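Local coordinates for protein serpin (Taeniopygia guttata, PDB 5HGC) that binds cortisol and probably inhibits serine proteases, at residues D17-F22 against N365-I370; Q21-V26 against Q250-E255; Q266-L271 against S344-I349. One frame throughout, in Å; residues are numbered along the deposited sequence. Where two conformers were deposited one is given.

Interaction 1 (D17-F22 against N365-I370); sequences DFAFQF and NSTLFI. With HCY ((11alpha,14beta)-11,17,21-trihydroxypregn-4-ene-3,20-dione), chain B.
Apolar packing carries this buried contact, in which helix 12-29 lies against strand 366-373 with segment axes 9.4 Å apart and inclined at 40°. The tip of Ile-370 does most of the touching. With CG1 anti to its carbonyl carbon and the chain then extended, CD1 reaches the helix and sits beside two side chains: it comes 3.5 Å from CE1 of Phe-20, approaching that ring obliquely, and 4.0 Å from CB of Ala-19, whose methyl is directed at the strand. The Phe-20 ring is placed with CG beside its backbone N (chi1 -59°), so that CD1, CE1 and CZ, one side of the ring, meet the Ile-370 methyl. Thr-367 closes the row more loosely, its OG1 4.3 Å from Ala-19 CB.

Helix 12-29 is the first long helix of the serpin fold, and here it backs onto a strand of the core that also pairs with strands 35-37 and 355-361. The pairing with strand 355-361 is uneven: Asn-365 and Ser-366 both face Asp-361 in a G1 beta bulge, with Asn-365 in the left-handed backbone region, and a classic bulge follows at Leu-368 and Phe-369.

Polar contact belongs to the steroid. The hydroxyl O3 of HCY donates to Asn-365 OD1 at 2.7 Å, while Arg-226 and Ser-261 also hydrogen-bond to the steroid. An alanine at Asn-365 would remove this acceptor and would probably weaken the hold on the hydroxyl at C17. On the helix side, the carbonyl O of Ala-19 accepts a hydrogen bond from Tyr-37.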
# COMPACT_ATOMS: atom_id res chain seq x y z
N ASP A 17 3.61 1.32 -12.05
CA ASP A 17 5.09 1.52 -12.17
C ASP A 17 5.68 2.02 -10.88
O ASP A 17 6.66 1.46 -10.40
CB ASP A 17 5.44 2.50 -13.30
CG ASP A 17 5.12 1.95 -14.70
OD1 ASP A 17 5.08 0.71 -14.92
OD2 ASP A 17 4.93 2.78 -15.61
N PHE A 18 5.08 3.05 -10.31
CA PHE A 18 5.62 3.62 -9.08
C PHE A 18 5.60 2.54 -8.00
O PHE A 18 6.61 2.35 -7.28
CB PHE A 18 4.85 4.93 -8.61
CG PHE A 18 5.19 5.34 -7.20
CD1 PHE A 18 6.42 5.96 -6.91
CD2 PHE A 18 4.35 5.01 -6.15
CE1 PHE A 18 6.79 6.25 -5.59
CE2 PHE A 18 4.70 5.30 -4.82
CZ PHE A 18 5.93 5.93 -4.53
N ALA A 19 4.47 1.82 -7.89
CA ALA A 19 4.26 0.83 -6.86
C ALA A 19 5.39 -0.17 -6.89
O ALA A 19 5.97 -0.49 -5.83
CB ALA A 19 2.93 0.09 -7.05
N PHE A 20 5.71 -0.67 -8.09
CA PHE A 20 6.79 -1.65 -8.17
C PHE A 20 8.25 -1.13 -8.15
O PHE A 20 9.12 -1.82 -7.57
CB PHE A 20 6.48 -2.73 -9.22
CG PHE A 20 5.21 -3.47 -8.91
CD1 PHE A 20 5.16 -4.37 -7.83
CD2 PHE A 20 4.04 -3.20 -9.61
CE1 PHE A 20 3.96 -5.00 -7.49
CE2 PHE A 20 2.84 -3.82 -9.26
CZ PHE A 20 2.80 -4.73 -8.21
N GLN A 21 8.54 0.07 -8.68
CA GLN A 21 9.91 0.61 -8.41
C GLN A 21 10.14 0.79 -6.94
O GLN A 21 11.24 0.50 -6.44
CB GLN A 21 10.19 1.95 -9.06
CG GLN A 21 10.01 1.96 -10.54
CD GLN A 21 9.87 3.37 -11.06
OE1 GLN A 21 10.55 4.30 -10.55
NE2 GLN A 21 9.00 3.54 -12.09
N PHE A 22 9.12 1.26 -6.24
CA PHE A 22 9.25 1.49 -4.84
C PHE A 22 9.63 0.18 -4.18
O PHE A 22 10.60 0.15 -3.38
CB PHE A 22 7.98 2.08 -4.23
CG PHE A 22 8.13 2.51 -2.80
CD1 PHE A 22 8.00 1.60 -1.77
CD2 PHE A 22 8.39 3.85 -2.49
CE1 PHE A 22 8.16 2.01 -0.44
CE2 PHE A 22 8.52 4.27 -1.16
CZ PHE A 22 8.43 3.34 -0.13
N ASN A 365 -8.39 -0.54 -10.79
CA ASN A 365 -7.12 -1.15 -11.14
C ASN A 365 -5.92 -0.52 -10.46
O ASN A 365 -4.95 -0.15 -11.14
CB ASN A 365 -6.91 -1.15 -12.65
CG ASN A 365 -7.84 -2.14 -13.37
OD1 ASN A 365 -8.30 -3.13 -12.79
ND2 ASN A 365 -8.13 -1.85 -14.63
N SER A 366 -5.99 -0.37 -9.14
CA SER A 366 -4.88 0.20 -8.40
C SER A 366 -4.38 -0.79 -7.38
O SER A 366 -5.16 -1.58 -6.81
CB SER A 366 -5.24 1.51 -7.69
OG SER A 366 -6.37 1.30 -6.89
N THR A 367 -3.07 -0.72 -7.14
CA THR A 367 -2.44 -1.49 -6.09
C THR A 367 -2.65 -0.82 -4.75
O THR A 367 -2.17 0.30 -4.51
CB THR A 367 -0.95 -1.67 -6.37
OG1 THR A 367 -0.77 -1.94 -7.78
CG2 THR A 367 -0.38 -2.79 -5.51
N LEU A 368 -3.38 -1.53 -3.89
CA LEU A 368 -3.66 -1.08 -2.55
C LEU A 368 -2.58 -1.48 -1.57
O LEU A 368 -2.22 -0.68 -0.70
CB LEU A 368 -5.02 -1.58 -2.04
CG LEU A 368 -6.15 -1.42 -3.05
CD1 LEU A 368 -7.45 -1.92 -2.42
CD2 LEU A 368 -6.27 0.02 -3.59
N PHE A 369 -2.06 -2.70 -1.66
CA PHE A 369 -1.02 -3.11 -0.69
C PHE A 369 0.01 -4.01 -1.33
O PHE A 369 -0.32 -4.83 -2.20
CB PHE A 369 -1.65 -3.85 0.49
CG PHE A 369 -2.54 -3.00 1.35
CD1 PHE A 369 -2.01 -2.19 2.35
CD2 PHE A 369 -3.93 -3.03 1.19
CE1 PHE A 369 -2.84 -1.41 3.15
CE2 PHE A 369 -4.77 -2.24 2.00
CZ PHE A 369 -4.22 -1.43 2.99
N ILE A 370 1.26 -3.86 -0.90
CA ILE A 370 2.32 -4.75 -1.32
C ILE A 370 2.99 -5.32 -0.05
O ILE A 370 3.53 -4.57 0.79
CB ILE A 370 3.31 -4.06 -2.28
CG1 ILE A 370 2.60 -3.75 -3.61
CG2 ILE A 370 4.53 -4.94 -2.53
CD1 ILE A 370 3.45 -3.01 -4.63
C1 HCY B . -2.51 -4.09 -16.07
C2 HCY B . -1.48 -3.20 -16.77
C3 HCY B . -1.28 -1.89 -16.05
C4 HCY B . -1.76 -1.71 -14.65
C5 HCY B . -2.07 -2.79 -13.92
C6 HCY B . -2.10 -2.66 -12.41
C7 HCY B . -3.39 -3.30 -11.85
C8 HCY B . -3.79 -4.65 -12.45
C9 HCY B . -3.77 -4.57 -14.00
C10 HCY B . -2.39 -4.14 -14.55
C12 HCY B . -5.77 -6.29 -14.11
C11 HCY B . -4.45 -5.78 -14.72
C13 HCY B . -5.69 -6.38 -12.56
C14 HCY B . -5.19 -5.04 -12.02
C15 HCY B . -5.59 -5.02 -10.57
C16 HCY B . -6.90 -5.79 -10.50
C17 HCY B . -7.08 -6.49 -11.87
C18 HCY B . -4.81 -7.56 -12.05
C19 HCY B . -1.21 -5.06 -14.17
C20 HCY B . -7.64 -7.90 -11.75
C21 HCY B . -8.56 -8.45 -12.82
O1 HCY B . -0.65 -1.01 -16.60
O2 HCY B . -3.47 -6.82 -14.63
O3 HCY B . -8.09 -5.80 -12.64
O4 HCY B . -7.37 -8.60 -10.79
O5 HCY B . -8.16 -9.81 -12.93

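Interaction 2 (Q21-V26 against Q250-E255); sequences QFFREV and QTLDKE. With HCY ((11alpha,14beta)-11,17,21-trihydroxypregn-4-ene-3,20-dione), chain B.
The turn between helix 245-251 and helix 254-263, at the margin of the steroid pocket, is laid against the flank of helix 12-29. Arg-24 supplies the polar half of the contact. Its chain leaves the helix with CG beside the backbone N, bends at chi3 (-70°) and carries the guanidinium back along its own helix, so that CA of Gln-21 lies 3.9 Å above one face, towards the rim. From there NH1 reaches the carbonyl O of Leu-252 at 2.8 Å; the oxygen lies at the edge of the guanidinium, near its plane, but the N-H is bent (128°) and the bond is weak. CD passes 3.5 Å from the carbonyl O of Gln-250, so two backbone carbonyls of the segment, those of Gln-250 and Leu-252, meet one side chain.

Apolar contact comes from Phe-23 and Leu-252. The ring of Phe-23, with CG anti to the backbone N, presents CE2 to CD2 of Leu-252 at 3.9 Å in an oblique crossing. Leu-252 also packs on Phe-20, which buries it against the same helix.

Asp-253 is the N-cap of helix 254-263: its side chain caps a backbone N just beyond residue 255, and OD1 also bonds to OG1 of Thr-256. Its OD2 stands 2.8 Å from OE1 of Glu-255, two acceptors whose closeness would be expected to raise the affinity of one of them for a proton. Glu-255 turns its other oxygen, OE2, to a salt bridge with Lys-254 NZ at 2.9 Å, through the syn lone pair, while Asp-17 is a second anionic partner for that amine. The repeatedly bent lysine chain brings CD to 2.9 Å from the ketone O1 of HCY, a close carbon-to-oxygen approach at the pocket wall.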
# COMPACT_ATOMS: atom_id res chain seq x y z
N GLN A 21 8.54 0.07 -8.68
CA GLN A 21 9.91 0.61 -8.41
C GLN A 21 10.14 0.79 -6.94
O GLN A 21 11.24 0.50 -6.44
CB GLN A 21 10.19 1.95 -9.06
CG GLN A 21 10.01 1.96 -10.54
CD GLN A 21 9.87 3.37 -11.06
OE1 GLN A 21 10.55 4.30 -10.55
NE2 GLN A 21 9.00 3.54 -12.09
N PHE A 22 9.12 1.26 -6.24
CA PHE A 22 9.25 1.49 -4.84
C PHE A 22 9.63 0.18 -4.18
O PHE A 22 10.60 0.15 -3.38
CB PHE A 22 7.98 2.08 -4.23
CG PHE A 22 8.13 2.51 -2.80
CD1 PHE A 22 8.00 1.60 -1.77
CD2 PHE A 22 8.39 3.85 -2.49
CE1 PHE A 22 8.16 2.01 -0.44
CE2 PHE A 22 8.52 4.27 -1.16
CZ PHE A 22 8.43 3.34 -0.13
N PHE A 23 8.85 -0.88 -4.51
CA PHE A 23 9.08 -2.25 -4.04
C PHE A 23 10.51 -2.76 -4.29
O PHE A 23 11.14 -3.27 -3.34
CB PHE A 23 8.10 -3.25 -4.68
CG PHE A 23 8.18 -4.63 -4.10
CD1 PHE A 23 7.91 -4.87 -2.74
CD2 PHE A 23 8.57 -5.70 -4.88
CE1 PHE A 23 7.96 -6.14 -2.18
CE2 PHE A 23 8.65 -6.99 -4.31
CZ PHE A 23 8.33 -7.21 -2.96
N ARG A 24 11.00 -2.62 -5.54
CA ARG A 24 12.39 -3.01 -5.91
C ARG A 24 13.41 -2.34 -5.02
O ARG A 24 14.26 -3.03 -4.47
CB ARG A 24 12.70 -2.90 -7.44
CG ARG A 24 11.74 -3.79 -8.27
CD ARG A 24 12.11 -4.02 -9.71
NE ARG A 24 11.98 -2.84 -10.57
CZ ARG A 24 10.83 -2.34 -11.05
NH1 ARG A 24 9.65 -2.87 -10.73
NH2 ARG A 24 10.84 -1.26 -11.83
N GLU A 25 13.25 -1.02 -4.81
CA GLU A 25 14.11 -0.18 -3.95
C GLU A 25 14.14 -0.62 -2.52
O GLU A 25 15.22 -0.77 -1.94
CB GLU A 25 13.71 1.30 -3.98
CG GLU A 25 14.17 2.10 -5.19
CD GLU A 25 15.70 2.13 -5.41
OE1 GLU A 25 16.53 1.85 -4.47
OE2 GLU A 25 16.06 2.47 -6.57
N VAL A 26 12.97 -0.82 -1.94
CA VAL A 26 12.87 -1.12 -0.51
C VAL A 26 13.39 -2.52 -0.15
O VAL A 26 13.94 -2.70 0.93
CB VAL A 26 11.44 -0.81 0.03
CG1 VAL A 26 10.39 -1.79 -0.50
CG2 VAL A 26 11.42 -0.72 1.55
N GLN A 250 13.48 -8.65 -7.88
CA GLN A 250 14.20 -7.82 -8.85
C GLN A 250 13.48 -7.67 -10.20
O GLN A 250 13.82 -6.81 -10.99
CB GLN A 250 15.62 -8.34 -9.09
CG GLN A 250 16.65 -8.09 -7.98
CD GLN A 250 17.78 -9.17 -7.94
OE1 GLN A 250 17.99 -9.98 -8.87
NE2 GLN A 250 18.50 -9.19 -6.82
N THR A 251 12.51 -8.51 -10.46
CA THR A 251 11.82 -8.54 -11.75
C THR A 251 10.45 -7.91 -11.63
O THR A 251 9.93 -7.39 -12.61
CB THR A 251 11.55 -10.02 -12.11
OG1 THR A 251 12.73 -10.76 -11.85
CG2 THR A 251 11.00 -10.25 -13.57
N LEU A 252 9.84 -8.04 -10.45
CA LEU A 252 8.40 -7.86 -10.34
C LEU A 252 8.02 -6.45 -10.84
O LEU A 252 8.56 -5.43 -10.40
CB LEU A 252 7.93 -8.15 -8.90
CG LEU A 252 6.42 -7.95 -8.68
CD1 LEU A 252 5.56 -9.01 -9.38
CD2 LEU A 252 6.12 -7.90 -7.18
N ASP A 253 7.13 -6.40 -11.81
CA ASP A 253 6.73 -5.13 -12.37
C ASP A 253 5.30 -5.35 -12.86
O ASP A 253 4.78 -6.47 -12.74
CB ASP A 253 7.69 -4.70 -13.49
CG ASP A 253 7.63 -5.62 -14.75
OD1 ASP A 253 7.07 -6.74 -14.65
OD2 ASP A 253 8.14 -5.24 -15.84
N LYS A 254 4.68 -4.34 -13.44
CA LYS A 254 3.28 -4.44 -13.78
C LYS A 254 2.99 -5.36 -14.96
O LYS A 254 1.84 -5.79 -15.16
CB LYS A 254 2.70 -3.07 -14.03
CG LYS A 254 3.26 -2.34 -15.23
CD LYS A 254 2.15 -1.48 -15.82
CE LYS A 254 2.71 -0.19 -16.41
NZ LYS A 254 3.98 -0.34 -17.19
N GLU A 255 4.01 -5.65 -15.75
CA GLU A 255 3.90 -6.54 -16.88
C GLU A 255 3.80 -7.98 -16.33
O GLU A 255 2.93 -8.74 -16.79
CB GLU A 255 5.09 -6.36 -17.83
CG GLU A 255 5.08 -5.10 -18.71
CD GLU A 255 5.37 -3.75 -18.01
OE1 GLU A 255 6.16 -3.61 -17.01
OE2 GLU A 255 4.77 -2.79 -18.50
C1 HCY B . -2.51 -4.09 -16.07
C2 HCY B . -1.48 -3.20 -16.77
C3 HCY B . -1.28 -1.89 -16.05
C4 HCY B . -1.76 -1.71 -14.65
C5 HCY B . -2.07 -2.79 -13.92
C6 HCY B . -2.10 -2.66 -12.41
C7 HCY B . -3.39 -3.30 -11.85
C8 HCY B . -3.79 -4.65 -12.45
C9 HCY B . -3.77 -4.57 -14.00
C10 HCY B . -2.39 -4.14 -14.55
C12 HCY B . -5.77 -6.29 -14.11
C11 HCY B . -4.45 -5.78 -14.72
C13 HCY B . -5.69 -6.38 -12.56
C14 HCY B . -5.19 -5.04 -12.02
C15 HCY B . -5.59 -5.02 -10.57
C16 HCY B . -6.90 -5.79 -10.50
C17 HCY B . -7.08 -6.49 -11.87
C18 HCY B . -4.81 -7.56 -12.05
C19 HCY B . -1.21 -5.06 -14.17
C20 HCY B . -7.64 -7.90 -11.75
C21 HCY B . -8.56 -8.45 -12.82
O1 HCY B . -0.65 -1.01 -16.60
O2 HCY B . -3.47 -6.82 -14.63
O3 HCY B . -8.09 -5.80 -12.64
O4 HCY B . -7.37 -8.60 -10.79
O5 HCY B . -8.16 -9.81 -12.93

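Interaction 3 (Q266-L271 against S344-I349); sequences QRFMNL and SFPPTI
Met-269, Leu-271 and Ile-349 form the apolar centre. With CG of Met-269 in the crowded position between backbone N and carbonyl carbon (chi1 66°), its SD swings across to lie 3.9 Å from CG1 of Ile-349. CD1 of Leu-271 crosses the same isoleucine obliquely at CB, 4.1 Å away, on the same face of the sheet. Farther out two prolines take over. Pro-346 lies alongside Phe-268, its CB at the ring edge and in plane, 3.7 Å from CD2. Pro-347 meets the extended chain of Arg-267 tip to tip, with CG 3.5 Å above the centre of the guanidinium face.

A short parallel pairing joins the backbones, since Asn-270 pairs with Thr-348 and Leu-271 with Ile-349. Asn-270 serves it twice: its N donates to the carbonyl O of Pro-347 at 2.8 Å, nearly straight at 172° and in the carbonyl plane, and its O accepts from Ile-349 N at 2.7 Å, almost along the C=O axis. Pro-347 accepts through its carbonyl and, being a proline, has no N-H to give; its CD abuts O of Phe-268. On the face opposite Leu-271, CB of Asn-270 comes 3.5 Å from OG1 of Thr-348, and its OD1 is held by Tyr-207.

In the serpin fold residues 344-347 probably belong to the C-terminal end of the reactive centre loop, which would rejoin the body at strand 348-350. Strand 265-283 pairs with it and is itself flanked by strands 200-209 and 211-217; Phe-214 of the latter makes a cation-pi contact with Arg-267, and Thr-223 of strand 222-228 touches Ile-349.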
# COMPACT_ATOMS: atom_id res chain seq x y z
N GLN A 266 -9.48 -20.97 -12.87
CA GLN A 266 -10.03 -21.64 -11.68
C GLN A 266 -9.57 -23.10 -11.66
O GLN A 266 -9.71 -23.79 -12.66
CB GLN A 266 -11.55 -21.56 -11.67
CG GLN A 266 -12.08 -20.13 -11.60
CD GLN A 266 -12.94 -19.87 -10.39
OE1 GLN A 266 -14.15 -20.08 -10.46
NE2 GLN A 266 -12.34 -19.37 -9.29
N ARG A 267 -8.97 -23.51 -10.55
CA ARG A 267 -8.48 -24.86 -10.31
C ARG A 267 -8.99 -25.30 -8.94
O ARG A 267 -8.87 -24.59 -7.95
CB ARG A 267 -6.96 -24.81 -10.31
CG ARG A 267 -6.24 -26.13 -10.57
CD ARG A 267 -4.75 -25.90 -10.44
NE ARG A 267 -3.93 -27.08 -10.77
CZ ARG A 267 -2.77 -27.41 -10.17
NH1 ARG A 267 -2.26 -26.69 -9.16
NH2 ARG A 267 -2.12 -28.50 -10.57
N PHE A 268 -9.60 -26.48 -8.88
CA PHE A 268 -9.98 -27.03 -7.58
C PHE A 268 -8.73 -27.53 -6.81
O PHE A 268 -7.82 -28.17 -7.39
CB PHE A 268 -10.98 -28.13 -7.80
CG PHE A 268 -11.59 -28.65 -6.54
CD1 PHE A 268 -12.77 -28.08 -6.03
CD2 PHE A 268 -11.00 -29.72 -5.87
CE1 PHE A 268 -13.36 -28.58 -4.86
CE2 PHE A 268 -11.55 -30.22 -4.71
CZ PHE A 268 -12.73 -29.66 -4.18
N MET A 269 -8.65 -27.18 -5.53
CA MET A 269 -7.44 -27.39 -4.72
C MET A 269 -7.66 -27.32 -3.23
O MET A 269 -8.69 -26.79 -2.74
CB MET A 269 -6.34 -26.38 -5.09
CG MET A 269 -6.68 -24.94 -4.75
SD MET A 269 -5.41 -23.73 -5.20
CE MET A 269 -5.73 -23.55 -6.94
N ASN A 270 -6.65 -27.82 -2.53
CA ASN A 270 -6.54 -27.63 -1.11
C ASN A 270 -5.64 -26.46 -0.89
O ASN A 270 -4.49 -26.45 -1.42
CB ASN A 270 -5.94 -28.88 -0.51
CG ASN A 270 -6.87 -30.04 -0.66
OD1 ASN A 270 -8.02 -29.98 -0.20
ND2 ASN A 270 -6.45 -31.06 -1.40
N LEU A 271 -6.16 -25.47 -0.16
CA LEU A 271 -5.47 -24.19 0.05
C LEU A 271 -5.23 -24.01 1.52
O LEU A 271 -6.17 -24.12 2.34
CB LEU A 271 -6.22 -23.00 -0.56
CG LEU A 271 -5.46 -21.66 -0.53
CD1 LEU A 271 -4.12 -21.64 -1.28
CD2 LEU A 271 -6.39 -20.56 -1.04
N SER A 344 -9.86 -37.01 -8.36
CA SER A 344 -9.68 -37.80 -7.13
C SER A 344 -8.57 -37.29 -6.17
O SER A 344 -8.74 -37.38 -4.96
CB SER A 344 -9.39 -39.22 -7.54
OG SER A 344 -10.51 -39.75 -8.21
N PHE A 345 -7.47 -36.76 -6.70
CA PHE A 345 -6.36 -36.29 -5.86
C PHE A 345 -6.02 -34.84 -6.19
O PHE A 345 -5.04 -34.55 -6.89
CB PHE A 345 -5.15 -37.24 -5.99
CG PHE A 345 -5.41 -38.60 -5.40
CD1 PHE A 345 -5.37 -38.79 -4.01
CD2 PHE A 345 -5.80 -39.67 -6.24
CE1 PHE A 345 -5.65 -40.03 -3.46
CE2 PHE A 345 -6.07 -40.92 -5.68
CZ PHE A 345 -6.00 -41.11 -4.29
N PRO A 346 -6.89 -33.92 -5.75
CA PRO A 346 -6.69 -32.50 -6.12
C PRO A 346 -5.35 -31.93 -5.58
O PRO A 346 -4.79 -32.43 -4.56
CB PRO A 346 -7.89 -31.77 -5.47
CG PRO A 346 -8.74 -32.84 -4.82
CD PRO A 346 -7.96 -34.11 -4.73
N PRO A 347 -4.81 -30.90 -6.25
CA PRO A 347 -3.55 -30.26 -5.77
C PRO A 347 -3.72 -29.65 -4.38
O PRO A 347 -4.87 -29.40 -3.95
CB PRO A 347 -3.27 -29.16 -6.79
CG PRO A 347 -4.52 -29.05 -7.58
CD PRO A 347 -5.26 -30.36 -7.54
N THR A 348 -2.61 -29.51 -3.66
CA THR A 348 -2.57 -28.80 -2.40
C THR A 348 -1.55 -27.69 -2.56
O THR A 348 -0.43 -27.96 -3.00
CB THR A 348 -2.12 -29.75 -1.28
OG1 THR A 348 -3.05 -30.81 -1.18
CG2 THR A 348 -2.05 -29.07 0.08
N ILE A 349 -1.92 -26.45 -2.24
CA ILE A 349 -0.97 -25.31 -2.17
C ILE A 349 -0.94 -24.81 -0.74
O ILE A 349 -1.98 -24.53 -0.14
CB ILE A 349 -1.36 -24.12 -3.08
CG1 ILE A 349 -1.64 -24.56 -4.54
CG2 ILE A 349 -0.32 -22.98 -3.02
CD1 ILE A 349 -0.50 -25.26 -5.26

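How the interactions relate
Interactions 1 and 2 are neighbours, their centres 9 Å apart, both built on helix 12-29 and sharing Gln-21 and Phe-22. The salt bridge from Asp-17 to Lys-254 and the packing of Ile-370 on Phe-23 tie them together, the lysine also touching the steroid; interaction 1 touches it through Asn-365. Interaction 3 lies apart, about 30 Å from either centre, where the reactive centre loop probably returns. Along the chain interaction 2 closes before interaction 3 opens, helix 254-263 leading into strand 265-283, and interaction 1 spans both by joining helix 12-29, near the N-terminus, to strand 366-373, the last strand. The steroid pocket and this strand pairing are thus well separated within one serpin fold.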